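Local structure of isomaltodextranase (Arthrobacter globiformis, 5AWO) at residues G94-Y99 and Q184-Y189; M119-Y124 and L193-L198; H221-Y226 and D253-L258; H304-G309 and V373-Y378; G485-N490 and P514-A519. The protein hydrolyses (1->6)-alpha-D-glucosidic linkages in dextran-type polysaccharides, removing successive isomaltose units from the non-reducing ends of the chains. One frame throughout, in Å; residues are numbered along the deposited sequence.

Contact 1. Residues G94-Y99 and Q184-Y189; sequences GYITSY and QGYVRY
The ring of Tyr95 lies between two tyrosines of helix 179-192. Tyr186 presents one face to it, with Tyr95 CD1 standing over the middle of the Tyr186 ring and 3.3 Å from Tyr186 CG. The two ring planes are 33° apart, so the overlap is close but oblique. On the Tyr189 side it is the methylene that makes contact: Tyr95 CB sits 3.8 Å from the centroid of the Tyr189 ring, almost on its normal, a CH-pi contact. A second CH-pi contact brings the helix backbone in, with Tyr186 CA over a face of the Tyr95 ring. The tip of Tyr95 runs on over Gly185, where Tyr95 OH comes within 3.2 Å of Gly185 CA; the absence of a side chain on Gly185 lets the hydroxyl come this close to the helix backbone, and it bonds to Tyr182 O.

Both helix tyrosines end on the backbone of Ile96. The amide Ile96 N donates to Tyr186 OH at 3.0 Å and 159°, while Tyr189 OH donates to Ile96 O at 2.7 Å, approaching from above the carbonyl plane. Tyr189 reaches it with CG anti to its own backbone N (chi1 171°). Farther out, Trp107 of helix 107-116 packs on Tyr189. Two phenols thus bond the N-H and the C=O of one loop residue, and Trp107 NE1 adds a weak bond to the same oxygen, fixing an irregular loop to a helix through an aromatic cluster.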
# COMPACT_ATOMS: atom_id res chain seq x y z
N GLY A 94 -21.29 -2.21 22.73
CA GLY A 94 -21.67 -1.58 21.46
C GLY A 94 -20.97 -2.07 20.22
O GLY A 94 -21.06 -1.40 19.19
N TYR A 95 -20.31 -3.22 20.28
CA TYR A 95 -19.56 -3.71 19.13
C TYR A 95 -20.36 -4.77 18.43
O TYR A 95 -20.91 -5.68 19.06
CB TYR A 95 -18.19 -4.25 19.54
CG TYR A 95 -17.32 -3.25 20.27
CD1 TYR A 95 -17.33 -1.88 19.96
CD2 TYR A 95 -16.48 -3.67 21.30
CE1 TYR A 95 -16.52 -0.99 20.63
CE2 TYR A 95 -15.67 -2.77 21.99
CZ TYR A 95 -15.70 -1.42 21.65
OH TYR A 95 -14.90 -0.53 22.34
N ILE A 96 -20.43 -4.70 17.10
CA ILE A 96 -21.30 -5.59 16.35
C ILE A 96 -20.89 -7.04 16.51
O ILE A 96 -19.71 -7.39 16.41
CB ILE A 96 -21.41 -5.25 14.84
CG1 ILE A 96 -20.03 -5.09 14.20
CG2 ILE A 96 -22.25 -4.01 14.66
CD1 ILE A 96 -20.07 -5.27 12.69
N THR A 97 -21.88 -7.91 16.74
CA THR A 97 -21.60 -9.32 16.97
C THR A 97 -21.55 -10.19 15.71
O THR A 97 -21.02 -11.29 15.75
CB THR A 97 -22.64 -9.93 17.93
OG1 THR A 97 -23.94 -9.75 17.37
CG2 THR A 97 -22.57 -9.27 19.29
N SER A 98 -22.06 -9.70 14.59
CA SER A 98 -22.00 -10.47 13.34
C SER A 98 -22.03 -9.53 12.15
O SER A 98 -22.10 -8.31 12.32
CB SER A 98 -23.14 -11.49 13.27
OG SER A 98 -22.91 -12.41 12.22
N TYR A 99 -22.02 -10.10 10.94
CA TYR A 99 -22.06 -9.27 9.73
C TYR A 99 -23.45 -8.66 9.45
O TYR A 99 -23.56 -7.54 8.96
CB TYR A 99 -21.57 -10.06 8.51
CG TYR A 99 -21.87 -9.34 7.22
CD1 TYR A 99 -21.13 -8.23 6.83
CD2 TYR A 99 -22.93 -9.71 6.42
CE1 TYR A 99 -21.43 -7.54 5.65
CE2 TYR A 99 -23.23 -9.03 5.24
CZ TYR A 99 -22.47 -7.94 4.87
OH TYR A 99 -22.81 -7.26 3.73
N GLN A 184 -10.68 2.44 20.40
CA GLN A 184 -9.62 1.47 20.55
C GLN A 184 -10.13 0.09 20.92
O GLN A 184 -9.61 -0.91 20.44
CB GLN A 184 -8.58 1.96 21.55
CG GLN A 184 -7.90 3.21 21.06
CD GLN A 184 -6.61 3.51 21.77
OE1 GLN A 184 -6.55 3.52 23.01
NE2 GLN A 184 -5.55 3.79 21.02
N GLY A 185 -11.13 0.03 21.78
CA GLY A 185 -11.79 -1.22 22.08
C GLY A 185 -12.40 -1.90 20.85
O GLY A 185 -12.41 -3.13 20.77
N TYR A 186 -12.95 -1.11 19.92
CA TYR A 186 -13.57 -1.65 18.70
C TYR A 186 -12.51 -2.31 17.80
O TYR A 186 -12.68 -3.41 17.31
CB TYR A 186 -14.32 -0.57 17.89
CG TYR A 186 -15.65 -1.03 17.30
CD1 TYR A 186 -15.87 -2.34 16.96
CD2 TYR A 186 -16.66 -0.10 17.08
CE1 TYR A 186 -17.09 -2.75 16.46
CE2 TYR A 186 -17.88 -0.49 16.57
CZ TYR A 186 -18.11 -1.82 16.27
OH TYR A 186 -19.35 -2.24 15.82
N VAL A 187 -11.39 -1.60 17.65
CA VAL A 187 -10.27 -2.08 16.86
C VAL A 187 -9.71 -3.37 17.50
O VAL A 187 -9.51 -4.37 16.82
CB VAL A 187 -9.23 -0.99 16.67
CG1 VAL A 187 -7.99 -1.53 16.00
CG2 VAL A 187 -9.82 0.15 15.85
N ARG A 188 -9.46 -3.32 18.81
CA ARG A 188 -8.98 -4.54 19.49
C ARG A 188 -9.97 -5.68 19.53
O ARG A 188 -9.57 -6.84 19.50
CB ARG A 188 -8.48 -4.21 20.89
CG ARG A 188 -7.24 -3.34 20.92
CD ARG A 188 -6.49 -3.38 22.24
NE ARG A 188 -5.39 -2.40 22.29
CZ ARG A 188 -5.47 -1.18 22.83
NH1 ARG A 188 -6.57 -0.73 23.41
NH2 ARG A 188 -4.40 -0.40 22.80
N TYR A 189 -11.26 -5.39 19.54
CA TYR A 189 -12.28 -6.40 19.44
C TYR A 189 -12.10 -7.28 18.20
O TYR A 189 -12.10 -8.51 18.28
CB TYR A 189 -13.64 -5.73 19.45
CG TYR A 189 -14.86 -6.55 19.15
CD1 TYR A 189 -15.44 -7.38 20.13
CD2 TYR A 189 -15.47 -6.48 17.91
CE1 TYR A 189 -16.58 -8.09 19.86
CE2 TYR A 189 -16.62 -7.18 17.64
CZ TYR A 189 -17.19 -8.00 18.62
OH TYR A 189 -18.36 -8.70 18.35

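Contact 2. Residues M119-Y124 and L193-L198; sequences MKLGVY and LGVPYL
Backbone pairing comes first. Strands 120-124 and 197-200 are parallel neighbours in the eight-stranded sheet of the TIM barrel, and the hydrogen bond between them here runs from Val123 N to Tyr197 O, 3.1 Å long and nearly along the C=O axis. Beside it, Leu198 CA approaches Val123 O at 3.4 Å in a CA-H...O contact, and Val195 CA does the same to Leu121 O. Before the strands pair, a water takes over: it accepts from Leu121 N at 2.8 Å and donates to Gly194 O at an equal distance. Gly194, with positive phi, closes helix 179-192 in a Schellman motif, so this water links a helix end to the adjoining strand.

The apolar contacts centre on Val195. Its CG2 branch, anti to the carbonyl carbon, lies 3.8 Å from Leu121 CD2 and the same distance from Val123 CG2, wedged between two side chains that leave the strand on one face. Val123 and Leu198 lie side by side, pointing the same way, with Val123 CG1 and Leu198 CD1 4.1 Å apart. Nearer the surface, Lys120 crosses Pro196 obliquely, CD against CG.

On the other face, Tyr197 bonds through OH to Tyr40, and Tyr124, next after Val123, bonds through OH to the probable nucleophile Asp201. Leu121 O is buried without a conventional hydrogen-bond partner; Pro196 CD, 3.1 Å from Leu121 O, and Val195 CA lie against it, so within this contact its partial negative charge meets only weakly polar C-H groups.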
# COMPACT_ATOMS: atom_id res chain seq x y z
N MET A 119 -7.74 -20.60 6.89
CA MET A 119 -8.10 -19.25 6.43
C MET A 119 -8.35 -18.35 7.64
O MET A 119 -8.48 -18.82 8.79
CB MET A 119 -9.33 -19.33 5.56
CG MET A 119 -9.10 -20.05 4.24
SD MET A 119 -10.52 -20.15 3.18
CE MET A 119 -10.69 -18.43 2.68
N LYS A 120 -8.46 -17.05 7.36
CA LYS A 120 -8.64 -16.01 8.36
C LYS A 120 -9.78 -15.09 7.95
O LYS A 120 -10.14 -14.98 6.77
CB LYS A 120 -7.36 -15.20 8.53
CG LYS A 120 -6.18 -16.03 9.05
CD LYS A 120 -4.85 -15.29 8.97
CE LYS A 120 -3.69 -16.26 8.72
NZ LYS A 120 -2.32 -15.68 8.61
N LEU A 121 -10.37 -14.43 8.94
CA LEU A 121 -11.42 -13.46 8.75
C LEU A 121 -10.90 -12.05 8.54
O LEU A 121 -10.13 -11.54 9.33
CB LEU A 121 -12.30 -13.43 10.01
CG LEU A 121 -13.47 -12.45 10.04
CD1 LEU A 121 -14.52 -12.80 9.00
CD2 LEU A 121 -14.07 -12.41 11.44
N GLY A 122 -11.36 -11.40 7.46
CA GLY A 122 -11.15 -9.98 7.26
C GLY A 122 -12.44 -9.24 7.48
O GLY A 122 -13.51 -9.71 7.11
N VAL A 123 -12.35 -8.11 8.19
CA VAL A 123 -13.54 -7.35 8.53
C VAL A 123 -13.54 -5.94 7.94
O VAL A 123 -12.58 -5.21 8.08
CB VAL A 123 -13.73 -7.25 10.06
CG1 VAL A 123 -14.88 -6.30 10.40
CG2 VAL A 123 -14.04 -8.63 10.62
N TYR A 124 -14.66 -5.62 7.30
CA TYR A 124 -14.97 -4.24 6.91
C TYR A 124 -15.77 -3.58 8.03
O TYR A 124 -16.88 -4.00 8.35
CB TYR A 124 -15.78 -4.27 5.62
CG TYR A 124 -16.34 -2.96 5.11
CD1 TYR A 124 -17.47 -2.38 5.67
CD2 TYR A 124 -15.80 -2.35 3.98
CE1 TYR A 124 -18.01 -1.20 5.18
CE2 TYR A 124 -16.37 -1.19 3.48
CZ TYR A 124 -17.47 -0.63 4.07
OH TYR A 124 -18.03 0.54 3.58
N LEU A 193 -10.38 -11.23 17.93
CA LEU A 193 -11.12 -12.29 17.22
C LEU A 193 -10.25 -13.04 16.21
O LEU A 193 -10.67 -14.09 15.71
CB LEU A 193 -12.38 -11.73 16.54
CG LEU A 193 -13.56 -11.35 17.43
CD1 LEU A 193 -14.54 -10.43 16.73
CD2 LEU A 193 -14.30 -12.57 17.96
N GLY A 194 -9.05 -12.54 15.96
CA GLY A 194 -8.11 -13.18 15.06
C GLY A 194 -8.13 -12.58 13.67
O GLY A 194 -7.64 -13.20 12.73
N VAL A 195 -8.63 -11.36 13.55
CA VAL A 195 -8.68 -10.65 12.26
C VAL A 195 -7.34 -9.99 11.91
O VAL A 195 -6.83 -9.18 12.67
CB VAL A 195 -9.79 -9.59 12.35
CG1 VAL A 195 -9.79 -8.65 11.15
CG2 VAL A 195 -11.14 -10.23 12.49
N PRO A 196 -6.73 -10.33 10.75
CA PRO A 196 -5.49 -9.71 10.38
C PRO A 196 -5.63 -8.47 9.49
O PRO A 196 -4.64 -7.85 9.18
CB PRO A 196 -4.79 -10.81 9.58
CG PRO A 196 -5.91 -11.47 8.87
CD PRO A 196 -7.05 -11.47 9.85
N TYR A 197 -6.86 -8.09 9.16
CA TYR A 197 -7.11 -7.09 8.14
C TYR A 197 -8.42 -6.38 8.48
O TYR A 197 -9.50 -6.99 8.46
CB TYR A 197 -7.24 -7.78 6.80
CG TYR A 197 -7.33 -6.88 5.58
CD1 TYR A 197 -6.24 -6.16 5.15
CD2 TYR A 197 -8.51 -6.80 4.87
CE1 TYR A 197 -6.30 -5.37 4.01
CE2 TYR A 197 -8.59 -6.00 3.73
CZ TYR A 197 -7.48 -5.31 3.31
OH TYR A 197 -7.54 -4.53 2.17
N LEU A 198 -8.32 -5.07 8.77
CA LEU A 198 -9.49 -4.24 9.06
C LEU A 198 -9.62 -3.16 7.98
O LEU A 198 -8.70 -2.36 7.78
CB LEU A 198 -9.37 -3.63 10.46
CG LEU A 198 -10.55 -2.76 10.88
CD1 LEU A 198 -11.80 -3.59 11.01
CD2 LEU A 198 -10.24 -2.00 12.18
O HOH W 1 -9.39 -14.98 11.54

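Contact 3. Residues H221-Y226 and D253-L258; sequences HGRANY and DGSAEL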
# COMPACT_ATOMS: atom_id res chain seq x y z
N HIS A 221 -16.45 16.64 10.51
CA HIS A 221 -15.85 16.50 11.86
C HIS A 221 -14.51 17.15 12.04
O HIS A 221 -14.03 17.25 13.17
CB HIS A 221 -15.88 15.04 12.28
CG HIS A 221 -17.27 14.52 12.34
ND1 HIS A 221 -17.94 14.05 11.23
CD2 HIS A 221 -18.19 14.55 13.34
CE1 HIS A 221 -19.18 13.75 11.56
NE2 HIS A 221 -19.36 14.05 12.83
N GLY A 222 -13.91 17.62 10.93
CA GLY A 222 -12.71 18.44 10.98
C GLY A 222 -11.41 17.68 10.94
O GLY A 222 -11.34 16.48 11.26
N ARG A 223 -10.35 18.42 10.64
CA ARG A 223 -9.04 17.85 10.41
C ARG A 223 -8.39 17.31 11.68
O ARG A 223 -7.82 16.22 11.68
CB ARG A 223 -8.15 18.93 9.78
CG ARG A 223 -6.77 18.46 9.42
CD ARG A 223 -6.84 17.41 8.34
NE ARG A 223 -5.50 17.01 7.94
CZ ARG A 223 -5.22 15.99 7.14
NH1 ARG A 223 -6.20 15.25 6.65
NH2 ARG A 223 -3.96 15.72 6.83
N ALA A 224 -8.48 18.05 12.77
CA ALA A 224 -7.82 17.62 13.99
C ALA A 224 -8.47 16.33 14.51
O ALA A 224 -7.79 15.41 14.94
CB ALA A 224 -7.86 18.73 15.05
N ASN A 225 -9.79 16.27 14.42
CA ASN A 225 -10.52 15.09 14.88
C ASN A 225 -10.20 13.86 14.03
O ASN A 225 -10.06 12.76 14.54
CB ASN A 225 -12.01 15.35 14.89
CG ASN A 225 -12.44 16.23 16.04
OD1 ASN A 225 -11.71 16.38 17.02
ND2 ASN A 225 -13.60 16.82 15.93
N TYR A 226 -10.08 14.06 12.72
CA TYR A 226 -9.68 12.99 11.81
C TYR A 226 -8.29 12.46 12.13
O TYR A 226 -8.07 11.24 12.23
CB TYR A 226 -9.70 13.54 10.39
CG TYR A 226 -9.34 12.56 9.29
CD1 TYR A 226 -10.15 11.47 9.01
CD2 TYR A 226 -8.23 12.75 8.51
CE1 TYR A 226 -9.84 10.60 8.00
CE2 TYR A 226 -7.91 11.89 7.47
CZ TYR A 226 -8.72 10.82 7.21
OH TYR A 226 -8.44 9.94 6.17
N ASP A 253 -0.94 15.68 0.77
CA ASP A 253 -0.16 14.60 0.17
C ASP A 253 -0.25 13.33 1.02
O ASP A 253 0.72 12.63 1.22
CB ASP A 253 1.28 15.06 -0.03
CG ASP A 253 2.05 14.22 -1.05
OD1 ASP A 253 1.44 13.49 -1.86
OD2 ASP A 253 3.29 14.33 -1.06
N GLY A 254 -1.45 13.04 1.48
CA GLY A 254 -1.71 11.84 2.25
C GLY A 254 -1.09 11.75 3.64
O GLY A 254 -0.90 10.65 4.15
N SER A 255 -0.81 12.89 4.27
CA SER A 255 -0.02 12.86 5.50
C SER A 255 -0.65 12.07 6.66
O SER A 255 0.05 11.30 7.32
CB SER A 255 0.31 14.29 5.95
OG SER A 255 -0.85 14.99 6.28
N ALA A 256 -1.93 12.26 6.90
CA ALA A 256 -2.61 11.60 8.02
C ALA A 256 -2.72 10.10 7.79
O ALA A 256 -2.54 9.28 8.72
CB ALA A 256 -3.96 12.23 8.26
N GLU A 257 -3.01 9.73 6.55
CA GLU A 257 -3.14 8.32 6.19
C GLU A 257 -1.81 7.58 6.23
O GLU A 257 -1.71 6.46 6.73
CB GLU A 257 -3.82 8.24 4.81
CG GLU A 257 -5.26 8.79 4.80
CD GLU A 257 -5.39 10.29 4.55
OE1 GLU A 257 -4.36 10.98 4.39
OE2 GLU A 257 -6.55 10.78 4.53
N LEU A 258 -0.77 8.23 5.73
CA LEU A 258 0.58 7.68 5.78
C LEU A 258 1.02 7.45 7.24
O LEU A 258 1.63 6.43 7.57
CB LEU A 258 1.52 8.63 5.08
CG LEU A 258 3.00 8.32 5.17
CD1 LEU A 258 3.33 7.03 4.44
CD2 LEU A 258 3.73 9.49 4.56
O HOH W 2 -7.26 13.50 4.39
O HOH W 3 -4.03 13.51 5.18
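Two helices of the catalytic TIM barrel meet here, the start of helix 223-237 and the kinked helix 251-260, with a polar network joining them. Tyr226 carries the direct bond. With CG anti to its backbone N (chi1 -179°), it points at the second helix and donates from OH to Glu257 OE2 over 2.6 Å. The carboxylate oxygen lies at the edge of the ring, near its plane, but the hydroxyl meets it from above the carboxylate plane, the two planes being 56° apart. Glu257 turns its acid group to this position by a bend at chi2 (87°), and OE2 also accepts from Met250 N.

Ala256 CB packs beside Tyr226 and Arg223, 4.0 Å from Tyr226 CE2 and 3.8 Å from Arg223 NH2. Arg223, bent at chi2, brings its guanidinium near Glu257 without touching it, Arg223 NH1 and Glu257 OE2 staying 5.0 Å apart. Water bridges instead. One accepts from Arg223 NH2 at 2.8 Å and from Ala256 N at 3.0 Å, and lies 2.7 Å from Glu257 OE1, to which it can donate; a second accepts weakly from Arg223 NH1 and can donate to Glu257 OE2. The water on Ala256 N occupies the kink, where that amide lacks a bond to the preceding turn. The direct salt bridge of Arg223 goes to Glu207, and NH2 bonds Gln252 OE1. Tyr226 OH and Met250 N on OE2, with Arg223 nearby, would probably favour the charged form of Glu257. This is packing between the helices that surround a TIM barrel, here mediated by a solvated Arg-Glu pair and a tyrosine.

Contact 4. Residues H304-G309 and V373-Y378; sequences HRNGRG and VGKPLY
Asn306 and Val373 slide past each other in opposite directions, so that the flat amide of Asn306 lies along the CG1 methyl of Val373, with Asn306 CG 3.6 Å from Val373 CG1. The amide's two ends then serve different partners. Asn306 ND2 donates to Gly374 O at 2.9 Å, a bent bond of 132°, while Asn306 OD1 accepts from Lys375 NZ at 2.8 Å. Asn306 holds CG between its backbone N and carbonyl carbon (chi1 79°), and Lys375 crosses it obliquely, turning at chi4 (64°) to bring the ammonium onto OD1 from above the carbonyl plane.

That ammonium is well gripped: Lys375 NZ also donates to a water at 2.9 Å and to Ala481 O. The same water donates to His304 O and Asn306 O, tying the loop's own carbonyls to the lysine. At the far end Tyr378 OH lies 3.5 Å from His304 CB, beside the His304 backbone, and bonds to Ser303 OG.

Trp483 takes a cation-pi contact from Lys375 and an edge-to-face one from Tyr378. The loop between helix 295-302 and strand 312-314 of the barrel thus rests against strand 375-378, which lies between strands 391-392 and 395-399 in the following antiparallel sheet.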
# COMPACT_ATOMS: atom_id res chain seq x y z
N HIS A 304 4.81 7.87 -5.31
CA HIS A 304 5.84 8.53 -4.47
C HIS A 304 5.65 8.20 -2.98
O HIS A 304 6.59 8.38 -2.18
CB HIS A 304 5.89 10.03 -4.71
CG HIS A 304 4.61 10.74 -4.39
ND1 HIS A 304 3.48 10.61 -5.17
CD2 HIS A 304 4.27 11.55 -3.37
CE1 HIS A 304 2.50 11.31 -4.64
NE2 HIS A 304 2.95 11.87 -3.53
N ARG A 305 4.45 7.75 -2.59
CA ARG A 305 4.15 7.34 -1.22
C ARG A 305 4.22 5.84 -0.96
O ARG A 305 3.85 5.38 0.14
CB ARG A 305 2.75 7.85 -0.84
CG ARG A 305 2.64 9.37 -0.75
CD ARG A 305 3.67 9.93 0.23
NE ARG A 305 3.26 11.16 0.87
CZ ARG A 305 3.98 11.80 1.78
NH1 ARG A 305 5.20 11.35 2.08
NH2 ARG A 305 3.48 12.90 2.33
N ASN A 306 4.67 5.06 -1.95
CA ASN A 306 4.67 3.61 -1.78
C ASN A 306 6.01 3.09 -1.25
O ASN A 306 6.93 3.87 -1.00
CB ASN A 306 4.22 2.89 -3.05
CG ASN A 306 5.29 2.79 -4.12
OD1 ASN A 306 6.48 2.99 -3.89
ND2 ASN A 306 4.87 2.39 -5.32
N GLY A 307 6.08 1.79 -1.00
CA GLY A 307 7.33 1.12 -0.63
C GLY A 307 7.47 0.77 0.84
O GLY A 307 6.62 1.07 1.66
N ARG A 308 8.58 0.11 1.16
CA ARG A 308 8.74 -0.45 2.48
C ARG A 308 8.69 0.62 3.56
O ARG A 308 9.49 1.57 3.54
CB ARG A 308 10.06 -1.24 2.59
CG ARG A 308 10.23 -2.36 1.57
CD ARG A 308 9.00 -3.25 1.42
NE ARG A 308 9.25 -4.32 0.44
CZ ARG A 308 9.73 -5.53 0.72
NH1 ARG A 308 10.00 -5.91 1.97
NH2 ARG A 308 9.91 -6.41 -0.25
N GLY A 309 7.74 0.45 4.47
CA GLY A 309 7.51 1.34 5.60
C GLY A 309 6.69 2.58 5.32
O GLY A 309 6.38 3.30 6.25
N VAL A 373 7.16 -4.04 -5.02
CA VAL A 373 6.42 -2.77 -5.03
C VAL A 373 7.03 -1.93 -6.15
O VAL A 373 8.12 -1.35 -5.97
CB VAL A 373 6.51 -2.02 -3.67
CG1 VAL A 373 5.74 -0.71 -3.72
CG2 VAL A 373 6.03 -2.91 -2.54
N GLY A 374 6.37 -1.89 -7.31
CA GLY A 374 6.88 -1.14 -8.46
C GLY A 374 6.57 0.33 -8.36
O GLY A 374 5.69 0.75 -7.59
N LYS A 375 7.35 1.09 -9.12
CA LYS A 375 7.04 2.46 -9.45
C LYS A 375 6.83 2.56 -10.95
O LYS A 375 7.43 1.82 -11.72
CB LYS A 375 8.15 3.43 -9.00
CG LYS A 375 7.99 3.89 -7.55
CD LYS A 375 9.14 4.78 -7.06
CE LYS A 375 8.83 5.52 -5.76
NZ LYS A 375 8.63 4.62 -4.62
N PRO A 376 5.97 3.50 -11.38
CA PRO A 376 5.93 3.85 -12.80
C PRO A 376 7.27 4.44 -13.18
O PRO A 376 7.98 4.96 -12.29
CB PRO A 376 4.84 4.92 -12.87
CG PRO A 376 4.97 5.61 -11.53
CD PRO A 376 5.31 4.51 -10.56
N LEU A 377 7.64 4.41 -14.45
CA LEU A 377 8.87 5.10 -14.83
C LEU A 377 8.70 6.61 -14.61
O LEU A 377 7.83 7.23 -15.19
CB LEU A 377 9.21 4.83 -16.29
CG LEU A 377 10.57 5.34 -16.78
CD1 LEU A 377 11.71 4.66 -16.04
CD2 LEU A 377 10.67 5.12 -18.28
N TYR A 378 9.54 7.19 -13.76
CA TYR A 378 9.50 8.64 -13.55
C TYR A 378 10.15 9.36 -14.73
O TYR A 378 11.20 8.91 -15.20
CB TYR A 378 10.15 9.04 -12.22
CG TYR A 378 9.19 8.94 -11.05
CD1 TYR A 378 8.54 7.75 -10.74
CD2 TYR A 378 8.88 10.06 -10.29
CE1 TYR A 378 7.66 7.65 -9.68
CE2 TYR A 378 7.97 9.97 -9.23
CZ TYR A 378 7.36 8.76 -8.94
OH TYR A 378 6.46 8.70 -7.89
O HOH W 4 8.05 6.07 -2.15

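Contact 5. Residues G485-N490 and P514-A519; sequences GGAGFN and PLVTFA
Ala487 points its methyl group across at strand 515-522, where Ala487 CB comes to 3.3 Å from Leu515 O and so lies against the backbone rather than a side chain. Its apolar neighbours stand farther off: Pro514 CB at 4.3 Å and Val516 CG2 at 4.4 Å. The proline ring packs against the turn that leads into Ala487, and Pro514 CB lies 3.8 Å from Ala487 N.

The turn itself is built of two glycines. Gly485 presses its backbone on the proline, with Gly485 O 3.6 Å from Pro514 CA; with no side chain, Gly485 can lie this close to the proline, and both Gly485 and Gly486 have positive phi. No hydrogen bond joins the two segments, so what meets here is van der Waals surface.

Hydrogen bonding goes to neighbours instead. Leu515 pairs through its backbone with Gly484, at the end of strand 482-484, and Val516 with Ile591 of strand 585-592. After the glycine turn the chain moves to the second sheet of this carbohydrate-binding module, where strand 488-490 pairs antiparallel with strand 501-505. Val502 of that strand packs on both Ala487 and Val516, placing the contact where the chain crosses between the two sheets.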
# COMPACT_ATOMS: atom_id res chain seq x y z
N GLY A 485 9.53 11.52 3.96
CA GLY A 485 9.94 12.77 4.60
C GLY A 485 10.33 13.91 3.70
O GLY A 485 10.91 14.90 4.18
N GLY A 486 10.00 13.82 2.41
CA GLY A 486 10.32 14.86 1.45
C GLY A 486 11.35 14.43 0.43
O GLY A 486 11.54 15.13 -0.57
N ALA A 487 12.02 13.30 0.63
CA ALA A 487 12.86 12.75 -0.43
C ALA A 487 12.02 12.48 -1.67
O ALA A 487 10.84 12.09 -1.55
CB ALA A 487 13.53 11.47 -0.01
N GLY A 488 12.61 12.66 -2.85
CA GLY A 488 11.86 12.41 -4.08
C GLY A 488 12.73 12.32 -5.30
O GLY A 488 13.94 12.42 -5.22
N PHE A 489 12.08 12.11 -6.44
CA PHE A 489 12.79 11.92 -7.70
C PHE A 489 13.27 13.21 -8.33
O PHE A 489 12.54 14.18 -8.41
CB PHE A 489 11.83 11.26 -8.70
CG PHE A 489 12.42 11.07 -10.07
CD1 PHE A 489 13.19 9.96 -10.32
CD2 PHE A 489 12.21 12.00 -11.08
CE1 PHE A 489 13.76 9.77 -11.58
CE2 PHE A 489 12.78 11.81 -12.34
CZ PHE A 489 13.53 10.68 -12.58
N ASN A 490 14.49 13.19 -8.88
CA ASN A 490 14.82 14.24 -9.81
C ASN A 490 15.80 13.73 -10.86
O ASN A 490 16.26 12.60 -10.79
CB ASN A 490 15.38 15.48 -9.08
CG ASN A 490 14.91 16.78 -9.70
OD1 ASN A 490 14.78 16.88 -10.91
ND2 ASN A 490 14.63 17.78 -8.86
N PRO A 514 13.94 13.65 5.69
CA PRO A 514 13.89 12.94 4.39
C PRO A 514 14.72 11.67 4.41
O PRO A 514 15.79 11.62 5.03
CB PRO A 514 14.48 13.94 3.40
CG PRO A 514 14.78 15.17 4.13
CD PRO A 514 14.61 14.95 5.59
N LEU A 515 14.22 10.62 3.75
CA LEU A 515 14.89 9.34 3.77
C LEU A 515 14.56 8.50 2.54
O LEU A 515 13.59 8.76 1.82
CB LEU A 515 14.56 8.56 5.06
CG LEU A 515 13.07 8.22 5.33
CD1 LEU A 515 12.58 6.99 4.54
CD2 LEU A 515 12.77 8.05 6.82
N VAL A 516 15.39 7.48 2.36
CA VAL A 516 15.20 6.43 1.35
C VAL A 516 15.37 5.10 2.02
O VAL A 516 16.29 4.90 2.83
CB VAL A 516 16.20 6.54 0.19
CG1 VAL A 516 15.99 5.43 -0.84
CG2 VAL A 516 16.10 7.90 -0.47
N THR A 517 14.48 4.16 1.71
CA THR A 517 14.52 2.82 2.28
C THR A 517 14.65 1.77 1.20
O THR A 517 13.89 1.77 0.21
CB THR A 517 13.28 2.52 3.16
OG1 THR A 517 13.25 3.44 4.26
CG2 THR A 517 13.26 1.11 3.67
N PHE A 518 15.60 0.87 1.41
CA PHE A 518 15.89 -0.27 0.53
C PHE A 518 15.64 -1.55 1.30
O PHE A 518 16.01 -1.67 2.48
CB PHE A 518 17.36 -0.28 0.10
CG PHE A 518 17.81 0.95 -0.62
CD1 PHE A 518 17.74 1.05 -2.00
CD2 PHE A 518 18.38 2.01 0.09
CE1 PHE A 518 18.18 2.16 -2.67
CE2 PHE A 518 18.82 3.13 -0.57
CZ PHE A 518 18.73 3.22 -1.95
N ALA A 519 15.06 -2.54 0.64
CA ALA A 519 14.98 -3.87 1.18
C ALA A 519 16.08 -4.71 0.58
O ALA A 519 16.24 -4.75 -0.62
CB ALA A 519 13.64 -4.51 0.87

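How the contacts relate
Contacts 1, 2 and 3 belong to the catalytic barrel, and contact 5 to the carbohydrate-binding module; contact 4 joins the barrel to the sheet that follows. Contact 2 is the strand pairing of the barrel wall, and contact 1 packs a loop on helix 179-192, which leads into strand 197-200; the two touch through Val187 and Leu198. Contact 3 meets contact 4 where Asp253 probably bonds His304 and Arg305. Contact 4 in turn touches contact 5 through Tyr378 and Phe489. Contacts 1 to 4 are buried, contact 5 only partly. The chemistry runs from aromatic packing with phenol-to-backbone bonds in 1 and strand pairing with apolar contacts in 2, through hydrated and charged in 3 and 4, to plain packing in 5.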